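Local coordinates for protein myosin-I heavy chain (Dictyostelium discoideum, PDB 5EJR) that moves along actin filaments as an ATP-driven myosin VII motor in early phagocytosis and adhesion, here represented by its C-terminal MyTH4-FERM tail unit, at residues 296-301 and 501-506; 13-18 and 49-54. All coordinates share one frame; numbering follows the deposited sequence.

Interaction 1: residues 296-301 and 501-506. With EDO (1,2-ethanediol), chain B; EDO (1,2-ethanediol), chain E.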
loop_
_atom_site.group_PDB
_atom_site.type_symbol
_atom_site.label_atom_id
_atom_site.label_comp_id
_atom_site.label_asym_id
_atom_site.label_seq_id
_atom_site.Cartn_x
_atom_site.Cartn_y
_atom_site.Cartn_z
ATOM N N ARG A 296 7.795 1.038 -15.247
ATOM C CA ARG A 296 8.463 2.299 -15.534
ATOM C C ARG A 296 7.332 3.312 -15.555
ATOM O O ARG A 296 6.327 3.138 -16.278
ATOM C CB ARG A 296 9.243 2.301 -16.846
ATOM C CG ARG A 296 9.905 3.674 -16.966
ATOM C CD ARG A 296 10.806 3.751 -18.094
ATOM N NE ARG A 296 11.236 5.120 -18.354
ATOM C CZ ARG A 296 12.155 5.396 -19.260
ATOM N NH1 ARG A 296 12.744 4.414 -19.937
ATOM N NH2 ARG A 296 12.497 6.649 -19.500
ATOM N N ARG A 297 7.430 4.258 -14.634
ATOM C CA ARG A 297 6.399 5.238 -14.368
ATOM C C ARG A 297 6.583 6.511 -15.165
ATOM O O ARG A 297 5.611 7.024 -15.694
ATOM C CB ARG A 297 6.350 5.531 -12.855
ATOM C CG ARG A 297 5.224 6.507 -12.402
ATOM C CD ARG A 297 3.827 5.895 -12.433
ATOM N NE ARG A 297 3.692 4.756 -11.520
ATOM C CZ ARG A 297 3.128 3.593 -11.845
ATOM N NH1 ARG A 297 2.639 3.400 -13.065
ATOM N NH2 ARG A 297 3.048 2.613 -10.951
ATOM N N PHE A 298 7.808 7.032 -15.244
ATOM C CA PHE A 298 8.052 8.312 -15.889
ATOM C C PHE A 298 8.846 8.236 -17.188
ATOM O O PHE A 298 9.799 7.480 -17.299
ATOM C CB PHE A 298 8.726 9.261 -14.900
ATOM C CG PHE A 298 7.926 9.461 -13.630
ATOM C CD1 PHE A 298 6.760 10.230 -13.632
ATOM C CD2 PHE A 298 8.369 8.937 -12.420
ATOM C CE1 PHE A 298 6.034 10.437 -12.445
ATOM C CE2 PHE A 298 7.652 9.162 -11.226
ATOM C CZ PHE A 298 6.486 9.898 -11.250
ATOM N N PHE A 299 8.444 9.063 -18.154
ATOM C CA PHE A 299 9.042 9.126 -19.484
ATOM C C PHE A 299 9.315 10.577 -19.768
ATOM O O PHE A 299 8.382 11.322 -20.042
ATOM C CB PHE A 299 8.073 8.528 -20.534
ATOM C CG PHE A 299 7.908 7.031 -20.411
ATOM C CD1 PHE A 299 7.001 6.486 -19.502
ATOM C CD2 PHE A 299 8.661 6.165 -21.204
ATOM C CE1 PHE A 299 6.869 5.100 -19.373
ATOM C CE2 PHE A 299 8.523 4.777 -21.083
ATOM C CZ PHE A 299 7.634 4.251 -20.169
ATOM N N LEU A 300 10.579 10.991 -19.608
ATOM C CA LEU A 300 11.020 12.390 -19.761
ATOM C C LEU A 300 11.609 12.706 -21.117
ATOM O O LEU A 300 11.662 13.877 -21.498
ATOM C CB LEU A 300 12.050 12.734 -18.654
ATOM C CG LEU A 300 11.451 12.849 -17.224
ATOM C CD1 LEU A 300 12.542 13.186 -16.186
ATOM C CD2 LEU A 300 10.390 13.951 -17.161
ATOM N N ASP A 301 12.060 11.687 -21.839
ATOM C CA ASP A 301 12.674 11.879 -23.163
ATOM C C ASP A 301 11.632 11.894 -24.271
ATOM O O ASP A 301 10.545 11.359 -24.083
ATOM C CB ASP A 301 13.796 10.860 -23.396
ATOM C CG ASP A 301 14.823 10.922 -22.269
ATOM O OD1 ASP A 301 15.256 12.052 -21.920
ATOM O OD2 ASP A 301 15.074 9.872 -21.635
ATOM N N TYR A 501 2.124 14.334 -10.568
ATOM C CA TYR A 501 2.117 15.744 -10.957
ATOM C C TYR A 501 3.439 16.463 -10.489
ATOM O O TYR A 501 4.070 17.124 -11.294
ATOM C CB TYR A 501 0.864 16.487 -10.411
ATOM C CG TYR A 501 0.841 17.950 -10.812
ATOM C CD1 TYR A 501 1.531 18.905 -10.073
ATOM C CD2 TYR A 501 0.198 18.364 -11.973
ATOM C CE1 TYR A 501 1.583 20.236 -10.482
ATOM C CE2 TYR A 501 0.229 19.693 -12.379
ATOM C CZ TYR A 501 0.935 20.623 -11.636
ATOM O OH TYR A 501 0.952 21.945 -12.013
ATOM N N GLN A 502 3.838 16.334 -9.226
ATOM C CA GLN A 502 5.077 16.988 -8.749
ATOM C C GLN A 502 6.299 16.601 -9.602
ATOM O O GLN A 502 7.053 17.483 -10.025
ATOM C CB GLN A 502 5.339 16.687 -7.253
ATOM C CG GLN A 502 6.704 17.175 -6.704
ATOM C CD GLN A 502 6.956 18.673 -6.801
ATOM O OE1 GLN A 502 8.106 19.116 -6.906
ATOM N NE2 GLN A 502 5.913 19.497 -6.718
ATOM N N PHE A 503 6.448 15.306 -9.901
ATOM C CA PHE A 503 7.603 14.828 -10.680
ATOM C C PHE A 503 7.701 15.476 -12.032
ATOM O O PHE A 503 8.759 16.015 -12.369
ATOM C CB PHE A 503 7.650 13.292 -10.804
ATOM C CG PHE A 503 8.910 12.786 -11.481
ATOM C CD1 PHE A 503 8.998 12.717 -12.872
ATOM C CD2 PHE A 503 10.011 12.399 -10.733
ATOM C CE1 PHE A 503 10.167 12.271 -13.493
ATOM C CE2 PHE A 503 11.180 11.952 -11.360
ATOM C CZ PHE A 503 11.245 11.883 -12.731
ATOM N N TYR A 504 6.619 15.436 -12.800
ATOM C CA TYR A 504 6.630 15.984 -14.155
ATOM C C TYR A 504 6.669 17.511 -14.224
ATOM O O TYR A 504 7.399 18.071 -15.052
ATOM C CB TYR A 504 5.437 15.448 -14.935
ATOM C CG TYR A 504 5.599 14.072 -15.550
ATOM C CD1 TYR A 504 6.671 13.783 -16.396
ATOM C CD2 TYR A 504 4.614 13.102 -15.393
ATOM C CE1 TYR A 504 6.777 12.542 -17.030
ATOM C CE2 TYR A 504 4.687 11.880 -16.055
ATOM C CZ TYR A 504 5.762 11.608 -16.882
ATOM O OH TYR A 504 5.810 10.395 -17.523
ATOM N N SER A 505 5.866 18.193 -13.376
ATOM C CA SER A 505 5.811 19.650 -13.398
ATOM C C SER A 505 7.120 20.275 -12.930
ATOM O O SER A 505 7.440 21.365 -13.378
ATOM C CB SER A 505 4.645 20.165 -12.555
ATOM O OG SER A 505 4.900 20.001 -11.174
ATOM N N SER A 506 7.863 19.607 -12.029
ATOM C CA SER A 506 9.090 20.169 -11.464
ATOM C C SER A 506 10.281 20.173 -12.434
ATOM O O SER A 506 11.318 20.759 -12.113
ATOM C CB SER A 506 9.451 19.482 -10.152
ATOM O OG SER A 506 9.870 18.142 -10.354
HETATM C C1 EDO B . 6.652 10.752 -24.883
HETATM O O1 EDO B . 7.552 11.435 -25.730
HETATM C C2 EDO B . 7.435 10.284 -23.653
HETATM O O2 EDO B . 8.601 9.571 -24.107
HETATM C C1 EDO E . 4.139 7.231 -8.824
HETATM O O1 EDO E . 4.689 5.909 -8.845
HETATM C C2 EDO E . 3.215 7.417 -7.560
HETATM O O2 EDO E . 4.060 7.641 -6.439
HETATM O O HOH W 1 3.940 8.631 -16.956
HETATM O O HOH W 2 5.689 11.654 -20.455
#
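The phenol oxygen of Tyr504 is gripped by the backbone of 296-301 and by two waters. Phe299 N donates to Tyr504 OH over 3.0 Å, with a fairly straight N-H...O angle of 162°. One water accepts from Tyr504 OH and donates to Arg297 O. A second water donates to Phe299 O and, weakly, to the same OH. The hydroxyl therefore acts as donor and acceptor at once.

Beside the hydroxyl, Phe298, Phe503 and Tyr504 form an aromatic cluster. Phe298 and Phe503 stack face to face, centroids 3.9 Å apart and planes 17° apart. CG of Phe503 is anti to its backbone N (chi1 -174°), which brings the root of the ring to the Phe298 face. Phe503 CB lies over the same face as a CH-pi contact. The opposite face of Phe298 is covered by Arg297 CG. Phe298 turns its edge to the face of Tyr504, where Phe298 CD1 lies 3.6 Å from Tyr504 CE2. Leu300 splits its methyls between the two rings: CD1 touches Phe503 CE1 at 3.7 Å, and CD2 meets the edge of Tyr504 at CD1, 3.8 Å away.

The loop after strand 290-296 is thus joined to the C-terminal helix 494-505 of the FERM region. The polar grip on the hydroxyl and the packing against the ring together are likely to fix the rotation of Tyr504.

Interaction 2: residues 13-18 and 49-54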
loop_
_atom_site.group_PDB
_atom_site.type_symbol
_atom_site.label_atom_id
_atom_site.label_comp_id
_atom_site.label_asym_id
_atom_site.label_seq_id
_atom_site.Cartn_x
_atom_site.Cartn_y
_atom_site.Cartn_z
ATOM N N ARG A 13 -8.312 7.874 38.142
ATOM C CA ARG A 13 -8.884 7.752 36.790
ATOM C C ARG A 13 -9.745 6.511 36.568
ATOM O O ARG A 13 -10.730 6.580 35.835
ATOM C CB ARG A 13 -7.778 7.814 35.715
ATOM C CG ARG A 13 -6.949 9.101 35.694
ATOM C CD ARG A 13 -5.711 8.932 34.833
ATOM N NE ARG A 13 -4.945 10.173 34.669
ATOM C CZ ARG A 13 -3.967 10.571 35.475
ATOM N NH1 ARG A 13 -3.636 9.847 36.539
ATOM N NH2 ARG A 13 -3.324 11.705 35.238
ATOM N N PHE A 14 -9.364 5.370 37.153
ATOM C CA PHE A 14 -10.127 4.133 36.984
ATOM C C PHE A 14 -11.434 4.218 37.761
ATOM O O PHE A 14 -11.472 4.851 38.819
ATOM C CB PHE A 14 -9.303 2.919 37.462
ATOM C CG PHE A 14 -8.622 2.082 36.396
ATOM C CD1 PHE A 14 -7.883 2.681 35.378
ATOM C CD2 PHE A 14 -8.665 0.692 36.449
ATOM C CE1 PHE A 14 -7.232 1.905 34.411
ATOM C CE2 PHE A 14 -8.007 -0.086 35.485
ATOM C CZ PHE A 14 -7.300 0.526 34.471
ATOM N N ARG A 15 -12.492 3.583 37.237
ATOM C CA ARG A 15 -13.810 3.530 37.865
ATOM C C ARG A 15 -13.710 2.864 39.247
ATOM O O ARG A 15 -14.160 3.449 40.237
ATOM C CB ARG A 15 -14.810 2.760 36.984
ATOM C CG ARG A 15 -15.149 3.434 35.657
ATOM C CD ARG A 15 -16.424 2.858 35.078
ATOM N NE ARG A 15 -16.642 3.245 33.681
ATOM C CZ ARG A 15 -17.233 4.373 33.290
ATOM N NH1 ARG A 15 -17.636 5.266 34.187
ATOM N NH2 ARG A 15 -17.406 4.625 31.999
ATOM N N SER A 16 -13.064 1.669 39.306
ATOM C CA SER A 16 -12.865 0.846 40.510
ATOM C C SER A 16 -12.173 1.577 41.659
ATOM O O SER A 16 -12.534 1.354 42.818
ATOM C CB SER A 16 -12.129 -0.448 40.170
ATOM O OG SER A 16 -10.802 -0.190 39.744
ATOM N N PHE A 17 -11.196 2.447 41.343
ATOM C CA PHE A 17 -10.473 3.242 42.342
ATOM C C PHE A 17 -11.275 4.466 42.792
ATOM O O PHE A 17 -11.141 4.894 43.935
ATOM C CB PHE A 17 -9.092 3.659 41.822
ATOM C CG PHE A 17 -8.080 2.539 41.784
ATOM C CD1 PHE A 17 -8.040 1.649 40.717
ATOM C CD2 PHE A 17 -7.166 2.373 42.817
ATOM C CE1 PHE A 17 -7.109 0.610 40.688
ATOM C CE2 PHE A 17 -6.232 1.334 42.786
ATOM C CZ PHE A 17 -6.210 0.461 41.720
ATOM N N LYS A 18 -12.084 5.037 41.887
ATOM C CA LYS A 18 -12.920 6.207 42.155
ATOM C C LYS A 18 -14.126 5.853 43.050
ATOM O O LYS A 18 -14.387 6.574 44.016
ATOM C CB LYS A 18 -13.378 6.855 40.837
ATOM C CG LYS A 18 -12.336 7.762 40.205
ATOM C CD LYS A 18 -12.860 8.356 38.906
ATOM C CE LYS A 18 -11.974 9.429 38.330
ATOM N NZ LYS A 18 -11.899 10.638 39.197
ATOM N N ILE A 49 -16.198 -7.036 29.830
ATOM C CA ILE A 49 -16.490 -5.906 30.719
ATOM C C ILE A 49 -17.790 -5.181 30.294
ATOM O O ILE A 49 -18.057 -5.013 29.097
ATOM C CB ILE A 49 -15.288 -4.934 30.921
ATOM C CG1 ILE A 49 -14.874 -4.221 29.596
ATOM C CG2 ILE A 49 -14.110 -5.660 31.599
ATOM C CD1 ILE A 49 -13.920 -3.016 29.702
ATOM N N LYS A 50 -18.610 -4.811 31.298
ATOM C CA LYS A 50 -19.928 -4.172 31.163
ATOM C C LYS A 50 -19.867 -2.641 31.023
ATOM O O LYS A 50 -20.861 -2.012 30.655
ATOM C CB LYS A 50 -20.848 -4.594 32.333
ATOM C CG LYS A 50 -20.376 -4.128 33.719
ATOM C CD LYS A 50 -21.330 -4.542 34.840
ATOM C CE LYS A 50 -20.957 -3.929 36.175
ATOM N NZ LYS A 50 -21.387 -2.508 36.282
ATOM N N GLU A 51 -18.701 -2.062 31.325
ATOM C CA GLU A 51 -18.392 -0.629 31.281
ATOM C C GLU A 51 -16.880 -0.456 31.093
ATOM O O GLU A 51 -16.122 -1.367 31.430
ATOM C CB GLU A 51 -18.842 0.063 32.586
ATOM C CG GLU A 51 -18.279 -0.556 33.858
ATOM C CD GLU A 51 -18.931 -0.149 35.165
ATOM O OE1 GLU A 51 -20.181 -0.060 35.213
ATOM O OE2 GLU A 51 -18.191 0.019 36.161
ATOM N N SER A 52 -16.437 0.717 30.607
ATOM C CA SER A 52 -15.014 1.003 30.405
ATOM C C SER A 52 -14.236 0.961 31.726
ATOM O O SER A 52 -14.832 1.161 32.784
ATOM C CB SER A 52 -14.832 2.360 29.734
ATOM O OG SER A 52 -15.215 3.440 30.566
ATOM N N LEU A 53 -12.909 0.699 31.659
ATOM C CA LEU A 53 -12.021 0.652 32.828
ATOM C C LEU A 53 -11.797 2.058 33.384
ATOM O O LEU A 53 -11.773 2.245 34.602
ATOM C CB LEU A 53 -10.652 0.007 32.494
ATOM C CG LEU A 53 -10.617 -1.403 31.893
ATOM C CD1 LEU A 53 -9.180 -1.863 31.722
ATOM C CD2 LEU A 53 -11.366 -2.421 32.763
ATOM N N ILE A 54 -11.611 3.035 32.496
ATOM C CA ILE A 54 -11.397 4.427 32.897
ATOM C C ILE A 54 -12.752 5.139 32.951
ATOM O O ILE A 54 -13.612 4.891 32.103
ATOM C CB ILE A 54 -10.368 5.126 31.955
ATOM C CG1 ILE A 54 -8.955 4.537 32.156
ATOM C CG2 ILE A 54 -10.346 6.663 32.122
ATOM C CD1 ILE A 54 -8.011 4.712 30.963
HETATM O O HOH W 3 -13.017 -0.350 36.510
#
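Three hydrogen bonds from Arg15 to Ser52 and Leu53 carry the polar side of this contact. Arg15 N, in the first turn of helix 15-25, donates to Leu53 O at 3.0 Å and 170°. Its guanidinium grips Ser52 side-on with two nitrogens. NE donates to Ser52 O at 2.9 Å, close to the guanidinium plane, and NH2 donates to Ser52 OG at 2.9 Å, tilted from it. The chain is extended from CG to NE, which carries the group out to the loop. Ser52 OG in turn donates to Ile54 O at 2.7 Å, and that oxygen lies over one face of the guanidinium.

Among charges, Glu51 OE2 lies 4.4 Å from Arg15 NE, off the plane of the guanidinium and too far for a salt bridge; the charges probably still attract. Glu51 OE1 pairs with Lys50 NZ, and OE2 with Arg19.

Apolar contacts are made by Phe14, at the N-cap position. Leu53 CB sits over its ring face as a CH-pi contact, 4.2 Å from the centroid. Leu53 O also lies over a face of the ring, offset toward the rim. Ile54 CG1 touches Phe14 CD1 at 3.9 Å.

An alanine in place of Arg15 removes the guanidinium, and Ser52 O would probably lose its mate while Ser52 OG kept its bond to Ile54 O. The contact ties the start of helix 15-25 to the loop before helix 58-75, in the MyTH4 region, largely through bonds to main-chain oxygens.

How the interactions relate
Interactions 1 and 2 lie at distant places in one elongated chain, on opposite sides of its centre. Their centres are about 56 Å apart and their nearest atoms about 42 Å apart, so they do not touch. They follow in series along the sequence. Interaction 2 closes near the N-terminus, where 13-18 meets a loop of the MyTH4 region. Interaction 1 spans some 200 residues and brings the chain's last helix back to a loop within the FERM region. Two 1,2-ethanediol molecules, probably from the crystallisation liquor, border interaction 1. Both contacts join a helix to a loop.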